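Local structure of D-mandelate dehydrogenase (Rhodotorula graminis, 2W2L) at residues 12-17 and 315-320; 21-26 and 322-327; 159-164 and 184-189. The protein binds NAD and probably interconverts D-mandelate and the corresponding 2-keto acid, as a D-isomer specific 2-hydroxyacid dehydrogenase. All blocks are in the same frame, centred on the assembly; numbering follows the deposited sequence.

Interaction 1: residues 12-17 and 315-320; sequences PARHLD and EFERLT
The carboxylate of E317 reaches out from helix 310-329 and settles into the bend of backbone between A13 and L16, where three consecutive amides close round it. R14 N gives its hydrogen to OE2 of E317 at 2.6 Å, almost straight and on the syn side of the carboxylate. The second oxygen, OE1, takes two bonds: H15 N comes to it at 3.0 Å, also on the syn side but more bent, while L16 N lies at 2.9 Å from the same OE1, nearly along its C-O axis and straight (170°). Beyond CG the E317 chain is extended (chi2 -175°), which carries the acid from helix to loop. The methyl of A13 presses on the carboxylate, CB standing 3.5 Å from E317 OE2, and the H15 ring crosses the acid side chain at about a right angle, its plane turned 49° from that of the carboxylate.

The loop joins strand 5-8 to helix 17-26 of the N-terminal domain, and helix 310-329 is the long C-terminal helix that packs back on that domain, as in this dehydrogenase family. L16 is the N-cap residue of helix 17-26 and the centre of an inverse gamma turn. Through its bond to L16 N the acid lies near the N-terminal end of helix 17-26, which would probably favour its negative charge. With an alanine here in place of the acid, the amides of R14, H15 and L16 are likely to lose their acceptor, leaving the loop freer to shift.

L16 slides past E317 and lays CD1 on the helix backbone, 3.5 Å from R318 CA and 3.6 Å from R318 CB. The R318 guanidinium turns away toward E315, its NH2 2.8 Å from E315 OE2 in a salt bridge.

Interaction 2: residues 21-26 and 322-327; sequences SDFQQK and TNIDRF
D22 (chi1 176°) and D325 (chi1 -156°) both place CG opposite the backbone N, and their carboxylates thereby converge on K26, whose chain runs out extended beyond CG to meet them. The two helices concerned, 17-26 and 310-329, lie on one face of the five-stranded parallel sheet of the N-terminal domain, an alpha/beta unit of flavodoxin-like strand order. Their segments run in much the same direction, crossing at 32° with axes 11.2 Å apart.

The charged edge of this helix pair is a small network. K26 NZ bonds to OD2 of D22 at 3.0 Å within segment 21-26, and reaches across to OD2 of D325 at 3.3 Å; each acid uses its syn lone pair. The two acids lie close, D22 OD2 4.2 Å from D325 OD2, and the ammonium group between them probably offsets their repulsion. The other oxygen of D325, OD1, has a weak bond from the Q330 side chain.

Closer to the sheet the chemistry turns apolar. F23 sends its ring between the helices, where it crosses I324 at about a right angle, and both side chains rest on I56 of strand 54-57. M321 and F27 also pack against F23, which places this aromatic ring within the layer between helices and sheet. The I324 branch that faces it is the methyl CG2, met by the rim of the ring near its plane, with CG2 of I324 3.8 Å from F23 CZ and 4.0 Å from F23 CE1.

Interaction 3: residues 159-164 and 184-189; sequences HNPRGH and HGLGMK
G163 N donates to G187 O at 2.8 Å in a nearly straight bond (168°), and K189 N donates to H164 O at 2.9 Å. The first donor stands above the carbonyl plane of G187. A water adds a third tie, accepting from R162 N at 2.8 Å and donating to L186 O at 2.6 Å. Around these bonds the chain bends sharply: P161 to H164 form a type II beta turn with G163 at positive phi, and G187 leaves helix 173-186 with positive phi as well.

The elements joined are the loop leading into strand 165-169 and the turn from helix 173-186 into strand 189-193, tying together the entries to two neighbouring parallel strands of the first beta-alpha-beta unit in the Rossmann-type NAD-binding domain. The H164 ring folds back over its own turn, ND1 bonding to R162 O at 3.2 Å from above the carbonyl plane, and meets F129 edge to face.

Under the turn lies the apolar layer. CG of M188 sits 3.8 Å from P161 CB, and bending at chi3 (73°) brings CE to 3.6 Å from H164 O. L186 touches the proline more lightly, its CD1 4.2 Å from P161 CB, and helix 114-130 covers this side through F129, L122 and L126. An acidic side chain of another subunit bonds N160 N. Every direct polar bond across the contact is between main-chain atoms, which suggests that it rests on backbone shape, to which the positive phi of G163 and G187 contributes, more than on side-chain identity.

Interactions 1 and 2 share helix 310-329 and lie about 11 Å apart between centres, successive steps along one helix-to-domain seam. Interaction 1 is nearer the surface and binds a buried acid to loop amides; interaction 2 is mostly buried, with apolar packing toward the sheet and a lysine bridging two acids at its edge. Both join stretches almost 300 residues apart, closing the chain's two ends onto one domain. Interaction 3 belongs to the NAD-binding domain, its centre about 37 Å from that of interaction 1 and 45 Å from that of interaction 2. It is partly buried, local in sequence, beside another subunit, and relies on backbone bonds where the others employ charged side chains.

Interaction 1: residues 12-17 and 315-320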
ATOM      1  N   PRO D  12      15.814  28.439   5.554  1.00 19.72           N
ATOM      2  CA  PRO D  12      16.530  28.361   4.278  1.00 19.63           C
ATOM      3  C   PRO D  12      16.394  26.945   3.685  1.00 19.98           C
ATOM      4  O   PRO D  12      15.752  26.067   4.292  1.00 20.23           O
ATOM      5  CB  PRO D  12      17.966  28.668   4.668  1.00 18.46           C
ATOM      6  CG  PRO D  12      18.077  28.121   6.075  1.00 20.34           C
ATOM      7  CD  PRO D  12      16.732  28.447   6.718  1.00 19.75           C
ATOM      8  N   ALA D  13      16.965  26.724   2.508  1.00 20.39           N
ATOM      9  CA  ALA D  13      16.853  25.418   1.856  1.00 21.84           C
ATOM     10  C   ALA D  13      17.553  24.307   2.642  1.00 23.16           C
ATOM     11  O   ALA D  13      18.487  24.559   3.416  1.00 23.43           O
ATOM     12  CB  ALA D  13      17.308  25.460   0.368  1.00 21.68           C
ATOM     13  N   ARG D  14      17.051  23.085   2.468  1.00 24.91           N
ATOM     14  CA  ARG D  14      17.497  21.905   3.215  1.00 25.70           C
ATOM     15  C   ARG D  14      18.027  20.862   2.215  1.00 25.38           C
ATOM     16  O   ARG D  14      18.652  19.907   2.638  1.00 25.39           O
ATOM     17  CB  ARG D  14      16.332  21.289   4.010  1.00 26.02           C
ATOM     18  CG  ARG D  14      15.776  22.163   5.126  1.00 30.22           C
ATOM     19  CD  ARG D  14      16.417  21.828   6.525  1.00 38.65           C
ATOM     20  NE  ARG D  14      16.514  23.009   7.400  1.00 41.73           N
ATOM     21  CZ  ARG D  14      17.419  23.985   7.263  1.00 42.42           C
ATOM     22  NH1 ARG D  14      18.323  23.917   6.289  1.00 43.10           N
ATOM     23  NH2 ARG D  14      17.428  25.029   8.101  1.00 41.84           N
ATOM     24  N   HIS D  15      17.784  21.023   0.910  1.00 24.26           N
ATOM     25  CA  HIS D  15      18.123  19.939  -0.037  1.00 23.74           C
ATOM     26  C   HIS D  15      18.933  20.324  -1.264  1.00 23.91           C
ATOM     27  O   HIS D  15      19.891  19.641  -1.599  1.00 24.35           O
ATOM     28  CB  HIS D  15      16.875  19.228  -0.525  1.00 23.55           C
ATOM     29  CG  HIS D  15      15.973  18.767   0.571  1.00 22.92           C
ATOM     30  ND1 HIS D  15      16.199  17.603   1.278  1.00 20.67           N
ATOM     31  CD2 HIS D  15      14.824  19.298   1.062  1.00 22.66           C
ATOM     32  CE1 HIS D  15      15.236  17.448   2.172  1.00 23.87           C
ATOM     33  NE2 HIS D  15      14.390  18.463   2.064  1.00 25.60           N
ATOM     34  N   LEU D  16      18.525  21.375  -1.971  1.00 23.96           N
ATOM     35  CA  LEU D  16      19.272  21.819  -3.135  1.00 23.28           C
ATOM     36  C   LEU D  16      20.308  22.830  -2.673  1.00 23.03           C
ATOM     37  O   LEU D  16      20.114  24.041  -2.828  1.00 22.18           O
ATOM     38  CB  LEU D  16      18.335  22.397  -4.207  1.00 23.32           C
ATOM     39  CG  LEU D  16      17.140  21.529  -4.660  1.00 23.52           C
ATOM     40  CD1 LEU D  16      16.495  22.093  -5.900  1.00 24.98           C
ATOM     41  CD2 LEU D  16      17.541  20.093  -4.945  1.00 24.93           C
ATOM     42  N   ASP D  17      21.403  22.317  -2.108  1.00 22.37           N
ATOM     43  CA  ASP D  17      22.470  23.165  -1.533  1.00 22.64           C
ATOM     44  C   ASP D  17      23.144  24.090  -2.531  1.00 21.32           C
ATOM     45  O   ASP D  17      23.314  25.278  -2.265  1.00 19.52           O
ATOM     46  CB  ASP D  17      23.549  22.304  -0.874  1.00 23.58           C
ATOM     47  CG  ASP D  17      23.103  21.711   0.439  1.00 25.58           C
ATOM     48  OD1 ASP D  17      21.920  21.345   0.572  1.00 28.65           O
ATOM     49  OD2 ASP D  17      23.953  21.590   1.344  1.00 30.07           O
ATOM     50  N   GLU D 315      11.713  19.186  -5.119  1.00 16.28           N
ATOM     51  CA  GLU D 315      10.979  19.904  -6.131  1.00 16.91           C
ATOM     52  C   GLU D 315      10.346  21.234  -5.637  1.00 16.33           C
ATOM     53  O   GLU D 315      10.275  22.219  -6.398  1.00 15.53           O
ATOM     54  CB  GLU D 315       9.978  18.959  -6.775  1.00 17.22           C
ATOM     55  CG  GLU D 315       9.434  19.438  -8.070  1.00 21.60           C
ATOM     56  CD  GLU D 315      10.448  19.383  -9.188  1.00 27.61           C
ATOM     57  OE1 GLU D 315      11.624  19.017  -8.911  1.00 27.56           O
ATOM     58  OE2 GLU D 315      10.051  19.737 -10.335  1.00 27.54           O
ATOM     59  N   PHE D 316       9.925  21.282  -4.370  1.00 15.08           N
ATOM     60  CA  PHE D 316       9.432  22.544  -3.814  1.00 14.72           C
ATOM     61  C   PHE D 316      10.543  23.585  -3.898  1.00 15.07           C
ATOM     62  O   PHE D 316      10.319  24.727  -4.314  1.00 15.56           O
ATOM     63  CB  PHE D 316       8.981  22.412  -2.348  1.00 14.23           C
ATOM     64  CG  PHE D 316       7.666  21.708  -2.159  1.00 12.99           C
ATOM     65  CD1 PHE D 316       6.803  21.470  -3.229  1.00 12.51           C
ATOM     66  CD2 PHE D 316       7.256  21.331  -0.881  1.00 15.28           C
ATOM     67  CE1 PHE D 316       5.556  20.840  -3.033  1.00 12.77           C
ATOM     68  CE2 PHE D 316       6.009  20.673  -0.662  1.00 15.00           C
ATOM     69  CZ  PHE D 316       5.171  20.423  -1.738  1.00 12.94           C
ATOM     70  N   GLU D 317      11.751  23.162  -3.524  1.00 14.98           N
ATOM     71  CA  GLU D 317      12.882  24.040  -3.507  1.00 14.18           C
ATOM     72  C   GLU D 317      13.325  24.377  -4.925  1.00 15.04           C
ATOM     73  O   GLU D 317      13.725  25.530  -5.184  1.00 15.17           O
ATOM     74  CB  GLU D 317      14.034  23.472  -2.684  1.00 13.92           C
ATOM     75  CG  GLU D 317      13.750  23.342  -1.182  1.00 11.34           C
ATOM     76  CD  GLU D 317      15.002  22.885  -0.384  1.00 12.77           C
ATOM     77  OE1 GLU D 317      16.006  22.514  -1.033  1.00  9.74           O
ATOM     78  OE2 GLU D 317      15.007  22.911   0.888  1.00 10.61           O
ATOM     79  N   ARG D 318      13.243  23.421  -5.852  1.00 14.60           N
ATOM     80  CA  ARG D 318      13.714  23.750  -7.183  1.00 14.76           C
ATOM     81  C   ARG D 318      12.814  24.823  -7.739  1.00 14.58           C
ATOM     82  O   ARG D 318      13.287  25.869  -8.186  1.00 15.26           O
ATOM     83  CB  ARG D 318      13.755  22.545  -8.126  1.00 15.27           C
ATOM     84  CG  ARG D 318      14.469  22.847  -9.445  1.00 14.10           C
ATOM     85  CD  ARG D 318      14.614  21.605 -10.320  1.00 14.88           C
ATOM     86  NE  ARG D 318      13.294  21.204 -10.822  1.00 19.89           N
ATOM     87  CZ  ARG D 318      12.593  21.873 -11.743  1.00 19.92           C
ATOM     88  NH1 ARG D 318      13.093  22.981 -12.291  1.00 19.02           N
ATOM     89  NH2 ARG D 318      11.370  21.458 -12.084  1.00 18.59           N
ATOM     90  N   LEU D 319      11.512  24.583  -7.653  1.00 14.28           N
ATOM     91  CA  LEU D 319      10.539  25.370  -8.396  1.00 13.55           C
ATOM     92  C   LEU D 319      10.429  26.761  -7.818  1.00 13.92           C
ATOM     93  O   LEU D 319      10.330  27.733  -8.575  1.00 14.06           O
ATOM     94  CB  LEU D 319       9.150  24.699  -8.421  1.00 13.80           C
ATOM     95  CG  LEU D 319       8.776  23.487  -9.293  1.00 13.32           C
ATOM     96  CD1 LEU D 319       7.393  22.984  -8.849  1.00  5.32           C
ATOM     97  CD2 LEU D 319       8.839  23.785 -10.874  1.00 11.14           C
ATOM     98  N   THR D 320      10.433  26.884  -6.497  1.00 13.29           N
ATOM     99  CA  THR D 320      10.347  28.215  -5.950  1.00 13.86           C
ATOM    100  C   THR D 320      11.562  29.061  -6.405  1.00 14.62           C
ATOM    101  O   THR D 320      11.381  30.179  -6.897  1.00 14.77           O
ATOM    102  CB  THR D 320      10.191  28.208  -4.414  1.00 13.71           C
ATOM    103  OG1 THR D 320      11.293  27.506  -3.835  1.00 16.15           O
ATOM    104  CG2 THR D 320       8.919  27.519  -3.991  1.00 12.12           C
TER

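Interaction 2: residues 21-26 and 322-327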
ATOM      1  N   SER D  21      22.790  28.167  -2.834  1.00 17.90           N
ATOM      2  CA  SER D  21      23.966  29.019  -2.902  1.00 17.78           C
ATOM      3  C   SER D  21      23.948  29.903  -4.139  1.00 17.38           C
ATOM      4  O   SER D  21      24.152  31.111  -4.030  1.00 18.39           O
ATOM      5  CB  SER D  21      25.204  28.158  -2.856  1.00 17.84           C
ATOM      6  OG  SER D  21      25.566  28.008  -1.498  1.00 21.37           O
ATOM      7  N   ASP D  22      23.698  29.336  -5.317  1.00 16.34           N
ATOM      8  CA  ASP D  22      23.554  30.183  -6.524  1.00 15.58           C
ATOM      9  C   ASP D  22      22.460  31.280  -6.290  1.00 14.53           C
ATOM     10  O   ASP D  22      22.667  32.443  -6.605  1.00 13.75           O
ATOM     11  CB  ASP D  22      23.261  29.305  -7.762  1.00 15.82           C
ATOM     12  CG  ASP D  22      23.002  30.122  -9.049  1.00 18.07           C
ATOM     13  OD1 ASP D  22      23.987  30.703  -9.594  1.00 18.59           O
ATOM     14  OD2 ASP D  22      21.831  30.149  -9.523  1.00 16.39           O
ATOM     15  N   PHE D  23      21.328  30.896  -5.680  1.00 13.68           N
ATOM     16  CA  PHE D  23      20.211  31.806  -5.389  1.00 11.48           C
ATOM     17  C   PHE D  23      20.650  32.965  -4.524  1.00 11.74           C
ATOM     18  O   PHE D  23      20.356  34.122  -4.816  1.00 11.04           O
ATOM     19  CB  PHE D  23      19.091  31.087  -4.675  1.00  9.88           C
ATOM     20  CG  PHE D  23      17.779  31.838  -4.720  1.00 10.15           C
ATOM     21  CD1 PHE D  23      16.988  31.831  -5.907  1.00  7.13           C
ATOM     22  CD2 PHE D  23      17.319  32.543  -3.597  1.00  6.95           C
ATOM     23  CE1 PHE D  23      15.763  32.518  -5.966  1.00  7.59           C
ATOM     24  CE2 PHE D  23      16.115  33.232  -3.641  1.00  7.30           C
ATOM     25  CZ  PHE D  23      15.326  33.231  -4.839  1.00  9.07           C
ATOM     26  N   GLN D  24      21.381  32.650  -3.464  1.00 12.24           N
ATOM     27  CA  GLN D  24      21.986  33.705  -2.644  1.00 13.05           C
ATOM     28  C   GLN D  24      23.101  34.480  -3.344  1.00 12.55           C
ATOM     29  O   GLN D  24      23.407  35.554  -2.879  1.00 11.61           O
ATOM     30  CB  GLN D  24      22.479  33.184  -1.296  1.00 12.73           C
ATOM     31  CG  GLN D  24      21.599  32.175  -0.675  1.00 13.38           C
ATOM     32  CD  GLN D  24      22.070  31.804   0.722  1.00 18.13           C
ATOM     33  OE1 GLN D  24      21.748  32.470   1.693  1.00 21.94           O
ATOM     34  NE2 GLN D  24      22.794  30.722   0.827  1.00 18.71           N
ATOM     35  N   GLN D  25      23.651  33.953  -4.462  1.00 13.06           N
ATOM     36  CA  GLN D  25      24.628  34.675  -5.305  1.00 13.02           C
ATOM     37  C   GLN D  25      23.971  35.999  -5.567  1.00 12.64           C
ATOM     38  O   GLN D  25      24.565  37.013  -5.301  1.00 13.33           O
ATOM     39  CB  GLN D  25      25.179  33.883  -6.541  1.00 14.51           C
ATOM     40  CG  GLN D  25      25.743  34.755  -7.699  1.00 12.69           C
ATOM     41  CD  GLN D  25      26.666  35.622  -7.076  1.00 13.80           C
ATOM     42  OE1 GLN D  25      27.193  35.231  -6.039  1.00 16.52           O
ATOM     43  NE2 GLN D  25      26.821  36.847  -7.564  1.00 12.09           N
ATOM     44  N   LYS D  26      22.738  36.089  -6.023  1.00 13.24           N
ATOM     45  CA  LYS D  26      22.165  36.253  -7.333  1.00 12.48           C
ATOM     46  C   LYS D  26      21.138  37.292  -6.706  1.00 11.82           C
ATOM     47  O   LYS D  26      20.980  38.387  -7.227  1.00 10.66           O
ATOM     48  CB  LYS D  26      21.461  35.030  -7.872  1.00 12.67           C
ATOM     49  CG  LYS D  26      21.630  34.858  -9.373  1.00 15.19           C
ATOM     50  CD  LYS D  26      21.158  33.481  -9.918  1.00 14.31           C
ATOM     51  CE  LYS D  26      21.882  33.160 -11.242  1.00 17.75           C
ATOM     52  NZ  LYS D  26      21.336  31.912 -11.890  1.00 21.24           N
ATOM     53  N   THR D 322      13.644  28.554  -8.932  1.00 15.66           N
ATOM     54  CA  THR D 322      13.610  28.730 -10.381  1.00 15.83           C
ATOM     55  C   THR D 322      12.586  29.769 -10.842  1.00 16.18           C
ATOM     56  O   THR D 322      12.867  30.536 -11.746  1.00 16.66           O
ATOM     57  CB  THR D 322      13.405  27.403 -11.098  1.00 16.27           C
ATOM     58  OG1 THR D 322      14.449  26.525 -10.666  1.00 14.04           O
ATOM     59  CG2 THR D 322      13.438  27.603 -12.644  1.00 13.23           C
ATOM     60  N   ASN D 323      11.440  29.823 -10.178  1.00 15.90           N
ATOM     61  CA  ASN D 323      10.403  30.753 -10.531  1.00 15.19           C
ATOM     62  C   ASN D 323      10.846  32.167 -10.336  1.00 14.97           C
ATOM     63  O   ASN D 323      10.751  32.975 -11.260  1.00 15.49           O
ATOM     64  CB  ASN D 323       9.146  30.497  -9.706  1.00 15.80           C
ATOM     65  CG  ASN D 323       8.196  29.490 -10.382  1.00 15.88           C
ATOM     66  OD1 ASN D 323       8.124  29.413 -11.619  1.00 13.23           O
ATOM     67  ND2 ASN D 323       7.482  28.707  -9.565  1.00 15.24           N
ATOM     68  N   ILE D 324      11.355  32.468  -9.150  1.00 14.31           N
ATOM     69  CA  ILE D 324      11.883  33.788  -8.875  1.00 13.95           C
ATOM     70  C   ILE D 324      13.062  34.164  -9.822  1.00 14.75           C
ATOM     71  O   ILE D 324      13.064  35.200 -10.480  1.00 14.65           O
ATOM     72  CB  ILE D 324      12.219  33.913  -7.382  1.00 13.99           C
ATOM     73  CG1 ILE D 324      10.910  33.925  -6.576  1.00 11.69           C
ATOM     74  CG2 ILE D 324      13.053  35.155  -7.135  1.00 12.03           C
ATOM     75  CD1 ILE D 324      11.046  33.651  -5.127  1.00 13.78           C
ATOM     76  N   ASP D 325      14.032  33.280  -9.927  1.00 15.80           N
ATOM     77  CA  ASP D 325      15.082  33.413 -10.915  1.00 16.69           C
ATOM     78  C   ASP D 325      14.525  33.787 -12.305  1.00 16.73           C
ATOM     79  O   ASP D 325      14.872  34.819 -12.875  1.00 17.05           O
ATOM     80  CB  ASP D 325      15.895  32.108 -10.952  1.00 16.93           C
ATOM     81  CG  ASP D 325      17.301  32.299 -11.473  1.00 17.67           C
ATOM     82  OD1 ASP D 325      17.496  33.159 -12.361  1.00 20.65           O
ATOM     83  OD2 ASP D 325      18.219  31.577 -10.996  1.00 19.79           O
ATOM     84  N   ARG D 326      13.620  32.979 -12.830  1.00 16.98           N
ATOM     85  CA  ARG D 326      13.054  33.263 -14.131  1.00 16.83           C
ATOM     86  C   ARG D 326      12.340  34.616 -14.196  1.00 17.42           C
ATOM     87  O   ARG D 326      12.478  35.327 -15.174  1.00 18.37           O
ATOM     88  CB  ARG D 326      12.116  32.151 -14.523  1.00 16.55           C
ATOM     89  CG  ARG D 326      12.820  30.802 -14.613  1.00 16.44           C
ATOM     90  CD  ARG D 326      11.845  29.647 -14.742  1.00 16.07           C
ATOM     91  NE  ARG D 326      10.742  29.945 -15.675  1.00 19.71           N
ATOM     92  CZ  ARG D 326      10.770  29.723 -16.991  1.00 19.58           C
ATOM     93  NH1 ARG D 326      11.859  29.218 -17.562  1.00 17.69           N
ATOM     94  NH2 ARG D 326       9.697  29.986 -17.728  1.00 18.39           N
ATOM     95  N   PHE D 327      11.596  34.969 -13.148  1.00 16.53           N
ATOM     96  CA  PHE D 327      10.681  36.070 -13.209  1.00 15.12           C
ATOM     97  C   PHE D 327      11.369  37.398 -12.987  1.00 15.20           C
ATOM     98  O   PHE D 327      10.815  38.443 -13.378  1.00 16.08           O
ATOM     99  CB  PHE D 327       9.554  35.890 -12.160  1.00 14.73           C
ATOM    100  CG  PHE D 327       8.304  36.676 -12.459  1.00 14.34           C
ATOM    101  CD1 PHE D 327       7.869  37.668 -11.594  1.00 15.30           C
ATOM    102  CD2 PHE D 327       7.566  36.444 -13.637  1.00 14.58           C
ATOM    103  CE1 PHE D 327       6.677  38.412 -11.856  1.00 12.86           C
ATOM    104  CE2 PHE D 327       6.400  37.175 -13.913  1.00 14.16           C
ATOM    105  CZ  PHE D 327       5.966  38.171 -13.007  1.00 13.73           C
TER

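Interaction 3: residues 159-164 and 184-189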
ATOM      1  N   HIS D 159     -10.731  -8.055   0.563  1.00 12.38           N
ATOM      2  CA  HIS D 159     -10.898  -8.340  -0.828  1.00 12.34           C
ATOM      3  C   HIS D 159      -9.695  -7.831  -1.606  1.00 12.23           C
ATOM      4  O   HIS D 159      -9.085  -6.833  -1.191  1.00 12.42           O
ATOM      5  CB  HIS D 159     -12.109  -7.598  -1.340  1.00 13.02           C
ATOM      6  CG  HIS D 159     -13.358  -8.402  -1.334  1.00 13.28           C
ATOM      7  ND1 HIS D 159     -14.328  -8.253  -0.367  1.00 14.59           N
ATOM      8  CD2 HIS D 159     -13.807  -9.350  -2.189  1.00 10.86           C
ATOM      9  CE1 HIS D 159     -15.329  -9.077  -0.633  1.00 14.24           C
ATOM     10  NE2 HIS D 159     -15.036  -9.746  -1.735  1.00 12.48           N
ATOM     11  N   ASN D 160      -9.335  -8.513  -2.690  1.00 10.68           N
ATOM     12  CA  ASN D 160      -8.362  -7.956  -3.618  1.00 11.77           C
ATOM     13  C   ASN D 160      -8.989  -6.728  -4.265  1.00 11.14           C
ATOM     14  O   ASN D 160     -10.119  -6.819  -4.734  1.00 12.14           O
ATOM     15  CB  ASN D 160      -8.016  -8.937  -4.769  1.00 11.23           C
ATOM     16  CG  ASN D 160      -7.196 -10.113  -4.323  1.00 12.46           C
ATOM     17  OD1 ASN D 160      -6.286 -10.000  -3.513  1.00 17.27           O
ATOM     18  ND2 ASN D 160      -7.508 -11.264  -4.865  1.00 14.49           N
ATOM     19  N   PRO D 161      -8.279  -5.592  -4.316  1.00 10.30           N
ATOM     20  CA  PRO D 161      -8.765  -4.508  -5.220  1.00 10.85           C
ATOM     21  C   PRO D 161      -9.120  -4.933  -6.701  1.00 10.94           C
ATOM     22  O   PRO D 161     -10.091  -4.446  -7.283  1.00  8.98           O
ATOM     23  CB  PRO D 161      -7.634  -3.470  -5.131  1.00 10.88           C
ATOM     24  CG  PRO D 161      -7.054  -3.719  -3.674  1.00  8.04           C
ATOM     25  CD  PRO D 161      -7.101  -5.184  -3.521  1.00  9.67           C
ATOM     26  N   ARG D 162      -8.381  -5.887  -7.252  1.00 11.66           N
ATOM     27  CA  ARG D 162      -8.595  -6.369  -8.629  1.00 12.50           C
ATOM     28  C   ARG D 162     -10.034  -6.662  -9.021  1.00 11.74           C
ATOM     29  O   ARG D 162     -10.748  -7.335  -8.273  1.00 12.16           O
ATOM     30  CB  ARG D 162      -7.788  -7.620  -8.852  1.00 13.04           C
ATOM     31  CG  ARG D 162      -7.981  -8.215 -10.205  1.00 16.46           C
ATOM     32  CD  ARG D 162      -7.251  -9.489 -10.129  1.00 22.62           C
ATOM     33  NE  ARG D 162      -6.799 -10.014 -11.402  1.00 27.98           N
ATOM     34  CZ  ARG D 162      -6.233 -11.214 -11.506  1.00 32.48           C
ATOM     35  NH1 ARG D 162      -5.832 -11.647 -12.697  1.00 31.63           N
ATOM     36  NH2 ARG D 162      -6.044 -11.978 -10.399  1.00 32.20           N
ATOM     37  N   GLY D 163     -10.437  -6.170 -10.203  1.00 10.76           N
ATOM     38  CA  GLY D 163     -11.811  -6.283 -10.714  1.00  9.88           C
ATOM     39  C   GLY D 163     -12.901  -5.448 -10.024  1.00 10.18           C
ATOM     40  O   GLY D 163     -14.025  -5.377 -10.532  1.00  9.66           O
ATOM     41  N   HIS D 164     -12.608  -4.900  -8.828  1.00 10.25           N
ATOM     42  CA  HIS D 164     -13.466  -3.934  -8.141  1.00  9.73           C
ATOM     43  C   HIS D 164     -13.300  -2.518  -8.735  1.00  9.48           C
ATOM     44  O   HIS D 164     -12.253  -2.179  -9.362  1.00  9.38           O
ATOM     45  CB  HIS D 164     -13.149  -3.923  -6.673  1.00 10.26           C
ATOM     46  CG  HIS D 164     -13.540  -5.195  -5.974  1.00 16.20           C
ATOM     47  ND1 HIS D 164     -12.762  -6.342  -6.012  1.00 17.75           N
ATOM     48  CD2 HIS D 164     -14.648  -5.511  -5.249  1.00 16.13           C
ATOM     49  CE1 HIS D 164     -13.373  -7.301  -5.332  1.00 18.20           C
ATOM     50  NE2 HIS D 164     -14.517  -6.824  -4.863  1.00 14.89           N
ATOM     51  N   HIS D 184      -3.653  -0.188 -13.677  1.00 14.34           N
ATOM     52  CA  HIS D 184      -2.654  -1.102 -14.231  1.00 15.58           C
ATOM     53  C   HIS D 184      -1.871  -1.908 -13.227  1.00 15.57           C
ATOM     54  O   HIS D 184      -1.514  -3.031 -13.507  1.00 16.17           O
ATOM     55  CB  HIS D 184      -1.707  -0.410 -15.192  1.00 16.29           C
ATOM     56  CG  HIS D 184      -2.404   0.194 -16.363  1.00 19.29           C
ATOM     57  ND1 HIS D 184      -2.425   1.554 -16.597  1.00 23.59           N
ATOM     58  CD2 HIS D 184      -3.142  -0.365 -17.351  1.00 22.66           C
ATOM     59  CE1 HIS D 184      -3.128   1.810 -17.687  1.00 22.94           C
ATOM     60  NE2 HIS D 184      -3.577   0.662 -18.164  1.00 24.27           N
ATOM     61  N   GLY D 185      -1.626  -1.378 -12.046  1.00 15.77           N
ATOM     62  CA  GLY D 185      -0.891  -2.151 -11.057  1.00 15.32           C
ATOM     63  C   GLY D 185      -1.828  -3.139 -10.382  1.00 15.47           C
ATOM     64  O   GLY D 185      -1.589  -4.331 -10.392  1.00 15.52           O
ATOM     65  N   LEU D 186      -2.913  -2.642  -9.806  1.00 15.40           N
ATOM     66  CA  LEU D 186      -3.720  -3.441  -8.911  1.00 14.60           C
ATOM     67  C   LEU D 186      -4.851  -4.124  -9.618  1.00 15.38           C
ATOM     68  O   LEU D 186      -5.489  -5.018  -9.050  1.00 16.14           O
ATOM     69  CB  LEU D 186      -4.298  -2.566  -7.845  1.00 14.38           C
ATOM     70  CG  LEU D 186      -3.293  -1.924  -6.902  1.00 15.59           C
ATOM     71  CD1 LEU D 186      -4.006  -1.451  -5.608  1.00 10.37           C
ATOM     72  CD2 LEU D 186      -2.160  -2.884  -6.611  1.00 15.70           C
ATOM     73  N   GLY D 187      -5.133  -3.706 -10.851  1.00 15.89           N
ATOM     74  CA  GLY D 187      -6.221  -4.322 -11.631  1.00 15.62           C
ATOM     75  C   GLY D 187      -7.648  -3.846 -11.323  1.00 16.06           C
ATOM     76  O   GLY D 187      -8.594  -4.601 -11.523  1.00 17.44           O
ATOM     77  N   MET D 188      -7.848  -2.620 -10.847  1.00 15.10           N
ATOM     78  CA  MET D 188      -9.207  -2.152 -10.583  1.00 14.15           C
ATOM     79  C   MET D 188      -9.804  -1.585 -11.874  1.00 15.15           C
ATOM     80  O   MET D 188      -9.064  -1.357 -12.829  1.00 15.73           O
ATOM     81  CB  MET D 188      -9.169  -1.068  -9.529  1.00 13.82           C
ATOM     82  CG  MET D 188      -8.588  -1.494  -8.249  1.00 11.21           C
ATOM     83  SD  MET D 188      -8.780  -0.200  -7.015  1.00 12.76           S
ATOM     84  CE  MET D 188     -10.546  -0.350  -6.708  1.00  7.33           C
ATOM     85  N   LYS D 189     -11.116  -1.400 -11.928  1.00 15.48           N
ATOM     86  CA  LYS D 189     -11.728  -0.682 -13.032  1.00 17.75           C
ATOM     87  C   LYS D 189     -11.997   0.767 -12.604  1.00 17.43           C
ATOM     88  O   LYS D 189     -12.138   1.044 -11.392  1.00 18.36           O
ATOM     89  CB  LYS D 189     -13.020  -1.359 -13.477  1.00 18.12           C
ATOM     90  CG  LYS D 189     -12.844  -2.741 -14.162  1.00 20.25           C
ATOM     91  CD  LYS D 189     -14.171  -3.632 -14.011  1.00 20.99           C
ATOM     92  CE  LYS D 189     -14.293  -4.847 -15.000  1.00 23.64           C
ATOM     93  NZ  LYS D 189     -13.441  -6.055 -14.687  1.00 24.14           N
TER
HETATM   94  O   HOH W   1      -5.608  -6.172  -6.695  1.00  8.44           O